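Local coordinates for protein glutathione S-transferase (Cupriavidus metallidurans, PDB 4MK3) that is probably a glutathione transferase that joins glutathione to electrophilic compounds, and here holds the sulfinic acid form of glutathione, at residues V82-S85 and R86-A89; C114-A117 and L118-L122; A155-T158 and A159-T162; E210-E213 and K214-S217. All coordinates share one frame; numbering follows the deposited sequence. Where two conformers were deposited one is given.

Contact 1 of 4, residues V82-S85 and R86-A89. With GSF (L-gamma-glutamyl-3-sulfino-L-alanylglycine), chain E.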
ATOM      1  N   VAL A  82      13.638  -0.127   5.909  1.00 17.30           N
ATOM      2  CA  VAL A  82      12.198  -0.199   6.191  1.00 16.53           C
ATOM      3  C   VAL A  82      11.435   0.551   5.094  1.00 16.87           C
ATOM      4  O   VAL A  82      11.739   1.704   4.769  1.00 17.07           O
ATOM      5  CB  VAL A  82      11.850   0.480   7.559  1.00 18.55           C
ATOM      6  CG1 VAL A  82      10.337   0.447   7.827  1.00 23.20           C
ATOM      7  CG2 VAL A  82      12.617  -0.134   8.705  1.00 24.83           C
ATOM      8  N   PHE A  83      10.389  -0.089   4.572  1.00 15.19           N
ATOM      9  CA  PHE A  83       9.491   0.503   3.590  1.00 15.31           C
ATOM     10  C   PHE A  83       8.195  -0.307   3.674  1.00 13.46           C
ATOM     11  O   PHE A  83       8.214  -1.392   4.255  1.00 14.16           O
ATOM     12  CB  PHE A  83      10.138   0.429   2.179  1.00 15.36           C
ATOM     13  CG  PHE A  83      10.573  -0.951   1.794  1.00 14.55           C
ATOM     14  CD1 PHE A  83       9.722  -1.840   1.180  1.00 15.46           C
ATOM     15  CD2 PHE A  83      11.871  -1.385   2.062  1.00 14.87           C
ATOM     16  CE1 PHE A  83      10.109  -3.130   0.861  1.00 17.58           C
ATOM     17  CE2 PHE A  83      12.274  -2.652   1.725  1.00 16.41           C
ATOM     18  CZ  PHE A  83      11.395  -3.549   1.134  1.00 17.61           C
ATOM     19  N   ASP A  84       7.058   0.175   3.155  1.00 13.55           N
ATOM     20  CA  ASP A  84       6.857   1.493   2.544  1.00 13.57           C
ATOM     21  C   ASP A  84       6.419   2.530   3.586  1.00 12.17           C
ATOM     22  O   ASP A  84       6.651   2.348   4.781  1.00 12.84           O
ATOM     23  CB  ASP A  84       5.832   1.335   1.403  1.00 13.36           C
ATOM     24  CG  ASP A  84       4.436   0.978   1.892  1.00 15.35           C
ATOM     25  OD1 ASP A  84       4.249   0.706   3.082  1.00 14.55           O
ATOM     26  OD2 ASP A  84       3.524   0.972   1.048  1.00 16.69           O
ATOM     27  N   SER A  85       5.783   3.623   3.144  1.00 13.24           N
ATOM     28  CA  SER A  85       5.421   4.699   4.068  1.00 12.62           C
ATOM     29  C   SER A  85       4.540   4.243   5.208  1.00 13.08           C
ATOM     30  O   SER A  85       4.654   4.754   6.303  1.00 14.32           O
ATOM     31  CB  SER A  85       4.764   5.869   3.330  1.00 14.75           C
ATOM     32  OG  SER A  85       3.436   5.547   2.872  1.00 14.51           O
ATOM     33  N   ARG A  86       3.650   3.298   4.961  1.00 13.66           N
ATOM     34  CA  ARG A  86       2.766   2.828   6.031  1.00 13.34           C
ATOM     35  C   ARG A  86       3.524   2.062   7.089  1.00 14.47           C
ATOM     36  O   ARG A  86       3.251   2.191   8.292  1.00 16.27           O
ATOM     37  CB  ARG A  86       1.696   1.910   5.484  1.00 15.02           C
ATOM     38  CG  ARG A  86       0.853   2.520   4.472  1.00 16.44           C
ATOM     39  CD  ARG A  86      -0.383   1.640   4.342  1.00 19.93           C
ATOM     40  NE  ARG A  86      -1.054   1.896   3.119  1.00 26.01           N
ATOM     41  CZ  ARG A  86      -2.037   1.140   2.657  1.00 22.20           C
ATOM     42  NH1 ARG A  86      -2.440   0.082   3.355  1.00 17.62           N
ATOM     43  NH2 ARG A  86      -2.625   1.472   1.511  1.00 24.74           N
ATOM     44  N   VAL A  87       4.495   1.264   6.645  1.00 15.56           N
ATOM     45  CA  VAL A  87       5.297   0.480   7.561  1.00 15.34           C
ATOM     46  C   VAL A  87       6.207   1.388   8.388  1.00 14.57           C
ATOM     47  O   VAL A  87       6.389   1.196   9.588  1.00 15.14           O
ATOM     48  CB  VAL A  87       6.144  -0.554   6.766  1.00 14.34           C
ATOM     49  CG1 VAL A  87       7.032  -1.367   7.695  1.00 14.57           C
ATOM     50  CG2 VAL A  87       5.230  -1.476   5.987  1.00 14.02           C
ATOM     51  N   ILE A  88       6.771   2.401   7.742  1.00 14.87           N
ATOM     52  CA  ILE A  88       7.614   3.363   8.433  1.00 16.18           C
ATOM     53  C   ILE A  88       6.803   4.172   9.451  1.00 15.95           C
ATOM     54  O   ILE A  88       7.234   4.362  10.591  1.00 17.49           O
ATOM     55  CB  ILE A  88       8.279   4.314   7.437  1.00 15.84           C
ATOM     56  CG1 ILE A  88       9.196   3.536   6.475  1.00 16.14           C
ATOM     57  CG2 ILE A  88       9.054   5.397   8.188  1.00 19.59           C
ATOM     58  CD1 ILE A  88       9.583   4.367   5.248  1.00 18.08           C
ATOM     59  N   ALA A  89       5.619   4.616   9.047  1.00 15.79           N
ATOM     60  CA  ALA A  89       4.769   5.381   9.968  1.00 16.35           C
ATOM     61  C   ALA A  89       4.391   4.578  11.209  1.00 16.50           C
ATOM     62  O   ALA A  89       4.472   5.076  12.332  1.00 19.09           O
ATOM     63  CB  ALA A  89       3.524   5.888   9.248  1.00 16.38           C
TER
HETATM   64  CB1 GSF E 304       4.507   4.361  -2.543  1.00 16.61           C
HETATM   65  CG1 GSF E 304       5.707   5.297  -2.610  1.00 16.22           C
HETATM   66  CD1 GSF E 304       5.943   5.838  -4.003  1.00 17.59           C
HETATM   67  OE1 GSF E 304       5.362   5.435  -4.991  1.00 20.10           O
HETATM   68  C1  GSF E 304       4.512   4.162  -0.069  1.00 16.47           C
HETATM   69  O11 GSF E 304       5.549   4.674   0.423  1.00 15.91           O
HETATM   70  O12 GSF E 304       3.412   4.305   0.529  1.00 15.70           O
HETATM   71  N1  GSF E 304       3.520   2.415  -1.442  1.00 16.24           N
HETATM   72  CA1 GSF E 304       4.598   3.398  -1.363  1.00 15.16           C
HETATM   73  N2  GSF E 304       6.868   6.866  -4.107  1.00 18.43           N
HETATM   74  CA2 GSF E 304       7.207   7.411  -5.378  1.00 17.64           C
HETATM   75  CB2 GSF E 304       7.732   8.800  -5.214  1.00 18.46           C
HETATM   76  SG2 GSF E 304       6.491  10.007  -4.915  1.00 26.42           S
HETATM   77  O1S GSF E 304       7.063  11.297  -5.335  1.00 36.97           O
HETATM   78  O2S GSF E 304       6.133   9.980  -3.466  1.00 28.97           O
HETATM   79  C2  GSF E 304       8.393   6.682  -5.970  1.00 18.79           C
HETATM   80  O2  GSF E 304       9.393   6.461  -5.291  1.00 18.03           O
HETATM   81  N3  GSF E 304       8.310   6.292  -7.302  1.00 19.30           N
HETATM   82  CA3 GSF E 304       9.433   5.650  -7.922  1.00 18.38           C
HETATM   83  C3  GSF E 304       9.016   4.453  -8.785  1.00 20.89           C
HETATM   84  O31 GSF E 304       9.884   3.945  -9.557  1.00 22.42           O
HETATM   85  O32 GSF E 304       7.859   3.985  -8.736  1.00 24.58           O
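I88 N donates to D84 O at 3.0 Å and A89 N to S85 O at 2.9 Å, so the chain winds into helix 85-94 straight after the cis peptide bond that precedes D84. D84 is the N-cap. Its OD1 accepts from R86 N, a weak capping bond of 3.3 Å with an N-H...O angle of 133°. CG lies between the backbone N and the carbonyl carbon (chi1 67°), and from there the carboxylate serves two sides at once. OD1 faces the helix start, while OD2 takes the amino nitrogen N1 of the bound L-gamma-glutamyl-3-sulfino-L-alanylglycine at 2.9 Å. S85 holds the neighbouring carboxylate of that ligand with two donors: OG to O12 at 2.7 Å, and the backbone N to O11 at 2.9 Å. The N-terminal end of the helix would be expected to favour the negative charge of this ligand carboxylate. Away from the ligand, V82 CG1 packs on I88 CG1 at 3.6 Å and on V87 CG1. The buried F83 O lies against V87 CB and has no polar partner. OD1 of D84 also forms a salt bridge with NH1 of R86 of the second subunit, and K36 bonds S85 OG. Replacing D84 with an alanine would probably cost the ligand's amino group and that NH1 this carboxylate, and the helix its cap. An acidic residue followed by serine at a helix start, gripping the gamma-glutamyl end, is characteristic of the glutathione site in the thioredoxin-like domain of glutathione transferases.

Contact 2 of 4, residues C114-A117 and L118-L122; sequences CWEA and LADGL
D120 lies one helical turn beyond E116, and its side chain folds back over that turn. CB sits 3.3 Å from E116 O, the same oxygen that accepts from D120 N at 2.8 Å. CG is anti to the carbonyl carbon (chi1 -79°), which also brings it within 3.3 Å of E116 O. At the tip, OD1 lies 3.5 Å from E116 O, two acceptors with no bond between them. OD2 meets the aliphatic part of E116, with E116 CG 3.9 Å away. The E116 chain is extended, and its carboxylate plane is turned 54° from that of D120. OE2 of E116 and OD2 of D120 are 4.2 Å apart. K36 forms salt bridges with both, which is likely to offset their repulsion, and E116 OE1 pairs with R113. This is the interior of helix 106-134, in the all-helical C-terminal domain of the glutathione transferase fold, on the face turned to the N-terminal domain. OD2 of D120 also makes a salt bridge to R86 of helix 85-94. Putting an asparagine in place of D120 would probably weaken the hold on K36 and R86 by taking away the charge that faces them. On another face of the helix, L118 CD2 approaches W115 CE3 at 4.3 Å.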
ATOM      1  N   CYS A 114      -7.620   2.390   7.759  0.68 13.60           N
ATOM      2  CA  CYS A 114      -8.427   2.488   6.556  0.68 15.70           C
ATOM      3  C   CYS A 114      -8.416   3.920   6.004  0.68 12.34           C
ATOM      4  O   CYS A 114      -8.296   4.126   4.798  0.68 15.22           O
ATOM      5  CB  CYS A 114      -9.833   1.978   6.834  0.68 12.86           C
ATOM      6  SG  CYS A 114     -10.883   1.991   5.375  0.68 13.82           S
ATOM      7  N   TRP A 115      -8.481   4.916   6.878  1.00 13.15           N
ATOM      8  CA  TRP A 115      -8.288   6.290   6.460  1.00 13.70           C
ATOM      9  C   TRP A 115      -6.955   6.463   5.751  1.00 12.88           C
ATOM     10  O   TRP A 115      -6.866   7.139   4.723  1.00 12.98           O
ATOM     11  CB  TRP A 115      -8.338   7.243   7.650  1.00 14.51           C
ATOM     12  CG  TRP A 115      -9.699   7.736   8.024  1.00 13.08           C
ATOM     13  CD1 TRP A 115     -10.460   7.361   9.100  1.00 15.93           C
ATOM     14  CD2 TRP A 115     -10.439   8.731   7.327  1.00 13.42           C
ATOM     15  NE1 TRP A 115     -11.655   8.059   9.094  1.00 15.85           N
ATOM     16  CE2 TRP A 115     -11.649   8.916   8.023  1.00 14.00           C
ATOM     17  CE3 TRP A 115     -10.197   9.496   6.180  1.00 14.38           C
ATOM     18  CZ2 TRP A 115     -12.619   9.832   7.613  1.00 14.73           C
ATOM     19  CZ3 TRP A 115     -11.162  10.426   5.787  1.00 14.52           C
ATOM     20  CH2 TRP A 115     -12.357  10.574   6.494  1.00 15.26           C
ATOM     21  N   GLU A 116      -5.891   5.889   6.300  1.00 12.74           N
ATOM     22  CA  GLU A 116      -4.579   5.996   5.673  1.00 13.68           C
ATOM     23  C   GLU A 116      -4.586   5.345   4.291  1.00 12.76           C
ATOM     24  O   GLU A 116      -4.034   5.884   3.341  1.00 13.61           O
ATOM     25  CB  GLU A 116      -3.503   5.381   6.553  1.00 12.83           C
ATOM     26  CG  GLU A 116      -2.104   5.443   5.914  1.00 14.88           C
ATOM     27  CD  GLU A 116      -1.036   4.693   6.699  1.00 15.30           C
ATOM     28  OE1 GLU A 116      -1.358   3.703   7.393  1.00 15.19           O
ATOM     29  OE2 GLU A 116       0.147   5.103   6.656  1.00 16.54           O
ATOM     30  N   ALA A 117      -5.226   4.194   4.177  1.00 12.72           N
ATOM     31  CA  ALA A 117      -5.325   3.514   2.878  1.00 13.29           C
ATOM     32  C   ALA A 117      -6.108   4.348   1.870  1.00 14.11           C
ATOM     33  O   ALA A 117      -5.788   4.352   0.669  1.00 14.15           O
ATOM     34  CB  ALA A 117      -5.930   2.150   3.048  1.00 13.96           C
ATOM     35  N   LEU A 118      -7.148   5.023   2.323  1.00 13.36           N
ATOM     36  CA  LEU A 118      -7.928   5.885   1.449  1.00 13.53           C
ATOM     37  C   LEU A 118      -7.072   7.028   0.927  1.00 14.47           C
ATOM     38  O   LEU A 118      -7.067   7.327  -0.271  1.00 14.45           O
ATOM     39  CB  LEU A 118      -9.148   6.423   2.197  1.00 14.63           C
ATOM     40  CG  LEU A 118     -10.059   7.402   1.467  1.00 15.60           C
ATOM     41  CD1 LEU A 118     -10.561   6.827   0.148  1.00 16.75           C
ATOM     42  CD2 LEU A 118     -11.203   7.800   2.380  1.00 15.59           C
ATOM     43  N   ALA A 119      -6.347   7.693   1.818  1.00 13.37           N
ATOM     44  CA  ALA A 119      -5.479   8.799   1.429  1.00 13.00           C
ATOM     45  C   ALA A 119      -4.350   8.341   0.506  1.00 15.17           C
ATOM     46  O   ALA A 119      -4.070   8.963  -0.517  1.00 14.58           O
ATOM     47  CB  ALA A 119      -4.927   9.480   2.659  1.00 13.85           C
ATOM     48  N   ASP A 120      -3.713   7.237   0.865  1.00 14.95           N
ATOM     49  CA  ASP A 120      -2.616   6.700   0.069  1.00 13.67           C
ATOM     50  C   ASP A 120      -3.143   6.281  -1.305  1.00 14.99           C
ATOM     51  O   ASP A 120      -2.445   6.407  -2.308  1.00 15.43           O
ATOM     52  CB  ASP A 120      -2.016   5.466   0.765  1.00 13.92           C
ATOM     53  CG  ASP A 120      -1.064   5.794   1.931  1.00 19.54           C
ATOM     54  OD1 ASP A 120      -0.882   6.975   2.297  1.00 19.54           O
ATOM     55  OD2 ASP A 120      -0.487   4.824   2.468  1.00 20.28           O
ATOM     56  N   GLY A 121      -4.355   5.748  -1.343  1.00 14.05           N
ATOM     57  CA  GLY A 121      -4.963   5.358  -2.616  1.00 14.79           C
ATOM     58  C   GLY A 121      -5.265   6.517  -3.530  1.00 15.00           C
ATOM     59  O   GLY A 121      -5.120   6.424  -4.771  1.00 15.80           O
ATOM     60  N   LEU A 122      -5.707   7.624  -2.951  1.00 13.07           N
ATOM     61  CA  LEU A 122      -5.875   8.868  -3.693  1.00 14.53           C
ATOM     62  C   LEU A 122      -4.504   9.268  -4.282  1.00 15.59           C
ATOM     63  O   LEU A 122      -4.393   9.572  -5.484  1.00 16.68           O
ATOM     64  CB  LEU A 122      -6.456   9.951  -2.775  1.00 14.59           C
ATOM     65  CG  LEU A 122      -6.771  11.289  -3.431  1.00 17.34           C
ATOM     66  CD1 LEU A 122      -7.695  12.101  -2.536  1.00 15.66           C
ATOM     67  CD2 LEU A 122      -5.529  12.123  -3.746  1.00 16.72           C
TER

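Contact 3 of 4, residues A155-T158 and A159-T162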
ATOM      1  N   ALA A 155     -13.752  10.218  -6.377  1.00 18.03           N
ATOM      2  CA  ALA A 155     -14.481   9.333  -5.475  1.00 18.96           C
ATOM      3  C   ALA A 155     -13.852   9.307  -4.091  1.00 18.93           C
ATOM      4  O   ALA A 155     -14.551   9.303  -3.064  1.00 17.91           O
ATOM      5  CB  ALA A 155     -14.553   7.922  -6.073  1.00 17.58           C
ATOM      6  N   ALA A 156     -12.526   9.300  -4.049  1.00 15.43           N
ATOM      7  CA  ALA A 156     -11.836   9.283  -2.760  1.00 14.19           C
ATOM      8  C   ALA A 156     -12.105  10.575  -2.000  1.00 16.50           C
ATOM      9  O   ALA A 156     -12.277  10.549  -0.781  1.00 16.01           O
ATOM     10  CB  ALA A 156     -10.352   9.078  -2.957  1.00 16.41           C
ATOM     11  N   LEU A 157     -12.096  11.704  -2.703  1.00 17.26           N
ATOM     12  CA  LEU A 157     -12.414  12.989  -2.078  1.00 16.49           C
ATOM     13  C   LEU A 157     -13.808  12.984  -1.491  1.00 18.50           C
ATOM     14  O   LEU A 157     -14.002  13.443  -0.376  1.00 17.55           O
ATOM     15  CB  LEU A 157     -12.246  14.150  -3.046  1.00 16.40           C
ATOM     16  CG  LEU A 157     -10.805  14.452  -3.442  1.00 16.94           C
ATOM     17  CD1 LEU A 157     -10.804  15.281  -4.705  1.00 20.39           C
ATOM     18  CD2 LEU A 157     -10.096  15.159  -2.289  1.00 17.47           C
ATOM     19  N   THR A 158     -14.782  12.488  -2.241  1.00 17.57           N
ATOM     20  CA  THR A 158     -16.147  12.428  -1.739  1.00 16.93           C
ATOM     21  C   THR A 158     -16.196  11.545  -0.493  1.00 17.60           C
ATOM     22  O   THR A 158     -16.866  11.881   0.481  1.00 17.94           O
ATOM     23  CB  THR A 158     -17.054  11.861  -2.788  1.00 16.99           C
ATOM     24  OG1 THR A 158     -17.102  12.774  -3.889  1.00 22.32           O
ATOM     25  CG2 THR A 158     -18.470  11.683  -2.259  1.00 21.31           C
ATOM     26  N   ALA A 159     -15.503  10.420  -0.518  1.00 16.66           N
ATOM     27  CA  ALA A 159     -15.490   9.536   0.646  1.00 16.93           C
ATOM     28  C   ALA A 159     -14.826  10.198   1.840  1.00 19.32           C
ATOM     29  O   ALA A 159     -15.261  10.020   2.981  1.00 17.72           O
ATOM     30  CB  ALA A 159     -14.798   8.208   0.319  1.00 17.08           C
ATOM     31  N   MET A 160     -13.758  10.949   1.608  1.00 15.37           N
ATOM     32  CA  MET A 160     -13.097  11.636   2.715  1.00 14.18           C
ATOM     33  C   MET A 160     -14.075  12.643   3.324  1.00 16.39           C
ATOM     34  O   MET A 160     -14.148  12.772   4.548  1.00 16.25           O
ATOM     35  CB  MET A 160     -11.855  12.376   2.253  1.00 16.38           C
ATOM     36  CG  MET A 160     -10.690  11.479   1.876  1.00 15.73           C
ATOM     37  SD  MET A 160      -9.363  12.475   1.163  1.00 16.51           S
ATOM     38  CE  MET A 160      -8.070  11.259   0.991  1.00 15.32           C
ATOM     39  N   SER A 161     -14.789  13.381   2.483  1.00 16.41           N
ATOM     40  CA  SER A 161     -15.718  14.370   2.997  1.00 15.07           C
ATOM     41  C   SER A 161     -16.873  13.670   3.750  1.00 18.85           C
ATOM     42  O   SER A 161     -17.271  14.107   4.838  1.00 17.40           O
ATOM     43  CB  SER A 161     -16.245  15.245   1.854  1.00 16.64           C
ATOM     44  OG  SER A 161     -17.223  16.178   2.297  1.00 17.89           O
ATOM     45  N   THR A 162     -17.390  12.583   3.195  1.00 18.26           N
ATOM     46  CA  THR A 162     -18.473  11.826   3.843  1.00 18.66           C
ATOM     47  C   THR A 162     -18.003  11.256   5.191  1.00 18.47           C
ATOM     48  O   THR A 162     -18.720  11.333   6.201  1.00 21.67           O
ATOM     49  CB  THR A 162     -18.964  10.725   2.911  1.00 20.11           C
ATOM     50  OG1 THR A 162     -19.576  11.348   1.772  1.00 27.48           O
ATOM     51  CG2 THR A 162     -20.028   9.846   3.608  1.00 25.19           C
TER
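Helix 143-164 belongs to the helical bundle of the C-terminal domain, and residues 155-162 form two turns of it, with T162 gripping T158 by both backbone and side chain. T158 O accepts twice: from T162 N at 2.9 Å and from T162 OG1 at 3.0 Å. The hydroxyl stands above the carbonyl plane, 39° out of it. T162 OG1 is anti to its own carbonyl carbon (chi1 -66°), which turns the hydroxyl back along the helix towards T158 O. The two threonine side chains lie side by side and point the same way. Both threonines are on the exposed side, where the hydroxyls are tied to the backbone, T158 OG1 bonding to D154 O one turn earlier. The inner side is apolar. M160 CG rests 3.2 Å from A156 O, while M160 N donates to that oxygen at 2.8 Å. From CG the M160 chain runs out extended, and its SD passes L157 CD2 at 4.4 Å. L157 and M160 pack on L122 of helix 106-134, whereas A155 and A159 meet P67 of the second subunit. S161 N donates to L157 O at 3.0 Å and A159 N to A155 O at 2.9 Å, in the regular i to i-4 pattern. S161 OG reaches N204. One face of this helix is thus exposed and another packed in the bundle, and the threonine hydroxyl bond to the carbonyl one turn back is a familiar one for serine and threonine inside alpha helices.

Contact 4 of 4, residues E210-E213 and K214-S217; sequences EKIE and KRQS
R215 N donates to I212 O at 3.0 Å, and K214 N donates to K211 O at 3.1 Å. Both donors stand above the carbonyl plane, 57° out of it. The R215 side chain folds over the same oxygen as its backbone N: CB is 3.3 Å and CG 3.5 Å from I212 O. Further out, R215 CD passes I212 CG1 at 4.1 Å, a distant contact. The R215 chain then bends (chi3 73°), and its guanidinium group finds its partners outside the turn. NE makes a salt bridge to E43 of helix 32-44, and the group also forms a cation-pi contact with Y175. I212 to R215 is a type I beta turn. It breaks the direction of the chain between helix 203-212 and helix 216-219, and R215 holds the N-cap position of the latter. This is on the surface of the C-terminal domain, where helix 32-44 of the N-terminal domain comes alongside. The K214 chain, extended beyond CG, runs back over E210 O. Its CB lies 3.4 Å from K211 O and its CG 3.5 Å from E210 O, with CD and CE following close to E210 O. K211 points elsewhere, its NZ bonded to T168 O and its ammonium set against W169.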
ATOM      1  N   GLU A 210      -7.275  23.808   6.522  0.56 18.32           N
ATOM      2  CA  GLU A 210      -6.868  25.095   7.076  0.56 18.80           C
ATOM      3  C   GLU A 210      -6.300  24.923   8.476  0.56 20.29           C
ATOM      4  O   GLU A 210      -5.340  25.595   8.861  0.56 22.37           O
ATOM      5  CB  GLU A 210      -8.052  26.059   7.087  0.56 23.19           C
ATOM      6  CG  GLU A 210      -8.404  26.590   5.706  0.56 27.82           C
ATOM      7  CD  GLU A 210      -9.423  27.714   5.748  0.56 33.14           C
ATOM      8  OE1 GLU A 210      -9.781  28.227   4.666  0.56 38.76           O
ATOM      9  OE2 GLU A 210      -9.854  28.085   6.861  0.56 36.91           O
ATOM     10  N   LYS A 211      -6.871  23.997   9.228  1.00 18.15           N
ATOM     11  CA  LYS A 211      -6.390  23.711  10.571  1.00 18.98           C
ATOM     12  C   LYS A 211      -5.086  22.914  10.550  1.00 18.08           C
ATOM     13  O   LYS A 211      -4.113  23.246  11.231  1.00 19.22           O
ATOM     14  CB  LYS A 211      -7.461  22.931  11.322  1.00 20.90           C
ATOM     15  CG  LYS A 211      -7.089  22.569  12.718  1.00 25.03           C
ATOM     16  CD  LYS A 211      -8.313  22.083  13.481  1.00 24.55           C
ATOM     17  CE  LYS A 211      -8.898  20.818  12.875  1.00 22.19           C
ATOM     18  NZ  LYS A 211      -9.844  20.213  13.853  1.00 25.53           N
ATOM     19  N   ILE A 212      -5.052  21.841   9.774  1.00 16.67           N
ATOM     20  CA  ILE A 212      -3.915  20.956   9.846  1.00 17.16           C
ATOM     21  C   ILE A 212      -2.658  21.661   9.339  1.00 18.04           C
ATOM     22  O   ILE A 212      -1.548  21.393   9.831  1.00 17.37           O
ATOM     23  CB  ILE A 212      -4.188  19.620   9.135  1.00 16.97           C
ATOM     24  CG1 ILE A 212      -3.297  18.519   9.743  1.00 16.29           C
ATOM     25  CG2 ILE A 212      -4.013  19.766   7.642  1.00 15.98           C
ATOM     26  CD1 ILE A 212      -3.623  17.158   9.202  1.00 14.61           C
ATOM     27  N   GLU A 213      -2.800  22.585   8.389  1.00 16.76           N
ATOM     28  CA  GLU A 213      -1.626  23.219   7.801  1.00 17.09           C
ATOM     29  C   GLU A 213      -0.995  24.238   8.756  1.00 20.52           C
ATOM     30  O   GLU A 213       0.092  24.747   8.487  1.00 20.10           O
ATOM     31  CB  GLU A 213      -1.961  23.860   6.461  1.00 19.19           C
ATOM     32  CG  GLU A 213      -2.787  25.112   6.584  1.00 24.16           C
ATOM     33  CD  GLU A 213      -3.334  25.594   5.261  1.00 35.71           C
ATOM     34  OE1 GLU A 213      -3.156  24.901   4.233  1.00 29.21           O
ATOM     35  OE2 GLU A 213      -3.948  26.673   5.258  1.00 34.87           O
ATOM     36  N   LYS A 214      -1.665  24.528   9.864  1.00 17.43           N
ATOM     37  CA  LYS A 214      -1.094  25.358  10.913  1.00 19.30           C
ATOM     38  C   LYS A 214      -0.233  24.575  11.898  1.00 16.10           C
ATOM     39  O   LYS A 214       0.442  25.175  12.742  1.00 19.13           O
ATOM     40  CB  LYS A 214      -2.205  26.069  11.668  1.00 22.20           C
ATOM     41  CG  LYS A 214      -2.877  27.143  10.870  1.00 27.01           C
ATOM     42  CD  LYS A 214      -4.071  27.692  11.642  1.00 28.77           C
ATOM     43  CE  LYS A 214      -4.802  28.761  10.866  1.00 40.96           C
ATOM     44  NZ  LYS A 214      -5.944  29.278  11.662  1.00 48.60           N
ATOM     45  N   ARG A 215      -0.246  23.245  11.805  1.00 15.16           N
ATOM     46  CA  ARG A 215       0.604  22.441  12.677  1.00 15.98           C
ATOM     47  C   ARG A 215       2.052  22.593  12.240  1.00 14.62           C
ATOM     48  O   ARG A 215       2.348  22.654  11.053  1.00 14.58           O
ATOM     49  CB  ARG A 215       0.201  20.968  12.637  1.00 15.69           C
ATOM     50  CG  ARG A 215      -1.199  20.714  13.230  1.00 16.12           C
ATOM     51  CD  ARG A 215      -1.498  19.241  13.308  1.00 16.25           C
ATOM     52  NE  ARG A 215      -0.755  18.569  14.361  1.00 17.22           N
ATOM     53  CZ  ARG A 215      -1.176  18.405  15.610  1.00 20.83           C
ATOM     54  NH1 ARG A 215      -2.368  18.891  15.987  1.00 24.00           N
ATOM     55  NH2 ARG A 215      -0.423  17.755  16.488  1.00 24.21           N
ATOM     56  N   GLN A 216       2.937  22.637  13.223  1.00 15.32           N
ATOM     57  CA  GLN A 216       4.364  22.820  12.966  1.00 14.77           C
ATOM     58  C   GLN A 216       4.895  21.763  11.982  1.00 15.22           C
ATOM     59  O   GLN A 216       5.717  22.068  11.104  1.00 15.50           O
ATOM     60  CB  GLN A 216       5.152  22.749  14.269  1.00 16.90           C
ATOM     61  CG  GLN A 216       6.578  23.264  14.096  1.00 16.75           C
ATOM     62  CD  GLN A 216       6.595  24.732  13.768  1.00 17.07           C
ATOM     63  OE1 GLN A 216       6.004  25.547  14.489  1.00 21.98           O
ATOM     64  NE2 GLN A 216       7.244  25.095  12.669  1.00 17.73           N
ATOM     65  N   SER A 217       4.456  20.528  12.138  1.00 14.80           N
ATOM     66  CA  SER A 217       4.916  19.448  11.285  1.00 13.63           C
ATOM     67  C   SER A 217       4.590  19.678   9.811  1.00 15.09           C
ATOM     68  O   SER A 217       5.359  19.298   8.929  1.00 16.78           O
ATOM     69  CB  SER A 217       4.307  18.144  11.769  1.00 14.14           C
ATOM     70  OG  SER A 217       2.885  18.252  11.696  1.00 15.06           O
TER

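In the fold
Contacts 1 and 2 are buried, contact 3 is partly buried, and contact 4 lies on the surface. Contact 1 sits at the ligand, and charged groups join it to contact 2 at the boundary between the two domains. Contacts 2 and 3 lie on successive helices of one domain. Where these two meet, the packing is apolar: the M160 CE methyl lies on A119 and L122. Contact 2 keeps its charges on another face, and contact 3 has its threonines on the exposed one. Contacts 1 to 3 all touch the second subunit, while contact 4 does not. Contact 4, a turn between helices, touches none of the others, with nearest atoms about 10 Å from contact 2.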